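Local coordinates for protein endo-polygalacturonase (Pectobacterium carotovorum subsp. carotovorum, PDB 1BHE) that hydrolyses internal alpha-1,4-galacturonosyl linkages of polygalacturonic acid, a secreted pectin-degrading activity that helps macerate and soft-rot plant tissue, at residues 104-109 against 155-160. Numbering follows the deposited sequence.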
ATOM      1  N   THR A 104       2.277   0.630  14.631  1.00  4.41           N
ATOM      2  CA  THR A 104       2.080  -0.811  14.460  1.00  4.47           C
ATOM      3  C   THR A 104       0.879  -1.304  15.261  1.00  4.56           C
ATOM      4  O   THR A 104       0.719  -0.990  16.437  1.00  4.63           O
ATOM      5  CB  THR A 104       3.329  -1.599  14.905  1.00  4.97           C
ATOM      6  OG1 THR A 104       4.511  -1.077  14.287  1.00  4.84           O
ATOM      7  CG2 THR A 104       3.205  -3.069  14.508  1.00  4.84           C
ATOM      8  N   ALA A 105       0.012  -2.084  14.621  1.00  3.85           N
ATOM      9  CA  ALA A 105      -1.176  -2.649  15.240  1.00  3.66           C
ATOM     10  C   ALA A 105      -1.080  -4.174  15.120  1.00  4.45           C
ATOM     11  O   ALA A 105      -1.152  -4.700  14.008  1.00  4.70           O
ATOM     12  CB  ALA A 105      -2.424  -2.135  14.527  1.00  2.53           C
ATOM     13  N   VAL A 106      -0.819  -4.852  16.220  1.00  4.87           N
ATOM     14  CA  VAL A 106      -0.650  -6.302  16.239  1.00  5.84           C
ATOM     15  C   VAL A 106      -1.814  -6.992  16.928  1.00  5.19           C
ATOM     16  O   VAL A 106      -2.163  -6.639  18.055  1.00  4.86           O
ATOM     17  CB  VAL A 106       0.645  -6.682  17.005  1.00  6.65           C
ATOM     18  CG1 VAL A 106       0.756  -8.198  17.145  1.00  8.07           C
ATOM     19  CG2 VAL A 106       1.866  -6.124  16.295  1.00  7.58           C
ATOM     20  N   SER A 107      -2.428  -7.969  16.265  1.00  4.59           N
ATOM     21  CA  SER A 107      -3.553  -8.691  16.847  1.00  4.79           C
ATOM     22  C   SER A 107      -4.615  -7.765  17.417  1.00  4.69           C
ATOM     23  O   SER A 107      -5.069  -7.941  18.550  1.00  4.27           O
ATOM     24  CB  SER A 107      -3.022  -9.670  17.917  1.00  5.55           C
ATOM     25  OG  SER A 107      -2.130 -10.572  17.265  1.00  6.18           O
ATOM     26  N   THR A 108      -5.068  -6.800  16.615  1.00  4.18           N
ATOM     27  CA  THR A 108      -6.093  -5.862  17.042  1.00  4.04           C
ATOM     28  C   THR A 108      -7.437  -6.202  16.403  1.00  4.12           C
ATOM     29  O   THR A 108      -7.514  -6.817  15.340  1.00  3.01           O
ATOM     30  CB  THR A 108      -5.755  -4.401  16.672  1.00  3.46           C
ATOM     31  OG1 THR A 108      -5.694  -4.275  15.239  1.00  4.59           O
ATOM     32  CG2 THR A 108      -4.398  -4.008  17.244  1.00  3.71           C
ATOM     33  N   THR A 109      -8.497  -5.781  17.081  1.00  4.23           N
ATOM     34  CA  THR A 109      -9.862  -5.965  16.596  1.00  4.95           C
ATOM     35  C   THR A 109     -10.553  -4.608  16.721  1.00  4.90           C
ATOM     36  O   THR A 109     -10.498  -3.989  17.788  1.00  5.52           O
ATOM     37  CB  THR A 109     -10.640  -7.035  17.370  1.00  6.02           C
ATOM     38  OG1 THR A 109      -9.993  -8.309  17.246  1.00  5.31           O
ATOM     39  CG2 THR A 109     -12.074  -7.145  16.871  1.00  5.99           C
ATOM     40  N   GLN A 155       1.866  -0.390   9.897  1.00  4.44           N
ATOM     41  CA  GLN A 155       2.014  -1.840   9.748  1.00  4.77           C
ATOM     42  C   GLN A 155       0.956  -2.535  10.595  1.00  4.32           C
ATOM     43  O   GLN A 155       0.895  -2.349  11.809  1.00  4.35           O
ATOM     44  CB  GLN A 155       3.419  -2.249  10.201  1.00  5.38           C
ATOM     45  CG  GLN A 155       3.652  -3.750  10.226  1.00  7.94           C
ATOM     46  CD  GLN A 155       3.877  -4.352   8.854  1.00  8.65           C
ATOM     47  OE1 GLN A 155       4.544  -3.792   7.988  1.00  8.92           O
ATOM     48  NE2 GLN A 155       3.301  -5.538   8.648  1.00  9.17           N
ATOM     49  N   ILE A 156       0.072  -3.289   9.962  1.00  4.29           N
ATOM     50  CA  ILE A 156      -1.026  -3.963  10.647  1.00  4.47           C
ATOM     51  C   ILE A 156      -0.908  -5.476  10.482  1.00  5.13           C
ATOM     52  O   ILE A 156      -0.892  -5.967   9.356  1.00  4.55           O
ATOM     53  CB  ILE A 156      -2.384  -3.486  10.112  1.00  4.43           C
ATOM     54  CG1 ILE A 156      -2.504  -1.954  10.140  1.00  5.00           C
ATOM     55  CG2 ILE A 156      -3.518  -4.116  10.914  1.00  3.20           C
ATOM     56  CD1 ILE A 156      -3.408  -1.406   9.049  1.00  5.38           C
ATOM     57  N   ASN A 157      -0.789  -6.206  11.589  1.00  5.67           N
ATOM     58  CA  ASN A 157      -0.584  -7.649  11.541  1.00  6.68           C
ATOM     59  C   ASN A 157      -1.650  -8.436  12.288  1.00  5.72           C
ATOM     60  O   ASN A 157      -2.085  -8.019  13.360  1.00  5.11           O
ATOM     61  CB  ASN A 157       0.757  -8.009  12.212  1.00  9.33           C
ATOM     62  CG  ASN A 157       1.972  -7.334  11.629  1.00 11.36           C
ATOM     63  OD1 ASN A 157       2.016  -7.003  10.452  1.00 14.14           O
ATOM     64  ND2 ASN A 157       3.001  -7.102  12.427  1.00 13.85           N
ATOM     65  N   LYS A 158      -2.062  -9.580  11.757  1.00  5.50           N
ATOM     66  CA  LYS A 158      -3.048 -10.456  12.365  1.00  6.22           C
ATOM     67  C   LYS A 158      -4.231  -9.754  13.003  1.00  5.88           C
ATOM     68  O   LYS A 158      -4.676 -10.124  14.096  1.00  4.80           O
ATOM     69  CB  LYS A 158      -2.310 -11.312  13.424  1.00  7.91           C
ATOM     70  CG  LYS A 158      -1.251 -12.172  12.714  1.00 10.04           C
ATOM     71  CD  LYS A 158      -0.544 -13.069  13.719  1.00 12.23           C
ATOM     72  CE  LYS A 158      -1.337 -14.346  13.925  1.00 12.62           C
ATOM     73  NZ  LYS A 158      -1.627 -15.041  12.647  1.00 13.69           N
ATOM     74  N   SER A 159      -4.804  -8.776  12.306  1.00  5.23           N
ATOM     75  CA  SER A 159      -5.876  -7.972  12.884  1.00  4.92           C
ATOM     76  C   SER A 159      -7.193  -8.187  12.158  1.00  5.34           C
ATOM     77  O   SER A 159      -7.260  -8.706  11.042  1.00  5.34           O
ATOM     78  CB  SER A 159      -5.446  -6.500  12.860  1.00  4.82           C
ATOM     79  OG  SER A 159      -4.383  -6.275  13.780  1.00  4.33           O
ATOM     80  N   LYS A 160      -8.257  -7.789  12.825  1.00  5.09           N
ATOM     81  CA  LYS A 160      -9.622  -7.897  12.372  1.00  6.39           C
ATOM     82  C   LYS A 160     -10.319  -6.544  12.317  1.00  5.99           C
ATOM     83  O   LYS A 160     -10.286  -5.802  13.296  1.00  5.52           O
ATOM     84  CB  LYS A 160     -10.402  -8.767  13.378  1.00  8.87           C
ATOM     85  CG  LYS A 160     -11.713  -9.322  12.837  1.00 12.40           C
ATOM     86  CD  LYS A 160     -11.643 -10.843  12.717  1.00 15.68           C
ATOM     87  CE  LYS A 160     -11.604 -11.517  14.081  1.00 17.50           C
ATOM     88  NZ  LYS A 160     -11.855 -12.987  13.991  1.00 19.17           N
TER
HETATM   89  O   HOH W   1      -8.301  -3.807  14.020  1.00  4.51           O
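T108 and S159 meet hydroxyl to hydroxyl at the turn where two neighbouring coils of the right-handed parallel beta-helix of family 28 leave their strands. S159 OG lies 2.8 Å from T108 OG1 and accepts the backbone N-H of T108 at 3.0 Å, nearly straight at 165°. With chi1 -69°, S159 OG sits beside its own backbone N and gives a hydrogen bond to N157 O, 2.9 Å away and from above the carbonyl plane; S107 N reaches the same oxygen from the opposite face. T108 OG1, held between its backbone N and carbonyl carbon (chi1 63°), also meets a water that donates to K160 O.

Before the turn, strands 104-106 and 155-157 run parallel, A105 N bonding to Q155 O and N157 N to A105 O. After it, K160 N returns to T108 O at 2.8 Å. On the face of T104, V106, Q155 and N157, Q155 NE2 binds N157 OD1 in both amide planes (2.7 Å), while N157 ND2 lies 4.1 Å from V106 CG2. On the face of A105 and I156, A105 CB approaches I156 CG2 at 4.3 Å, and both residues pack on F162.

The S159 hydroxyl thus takes T108 N-H from the neighbouring coil and donates within its own, joining both turns through one side chain.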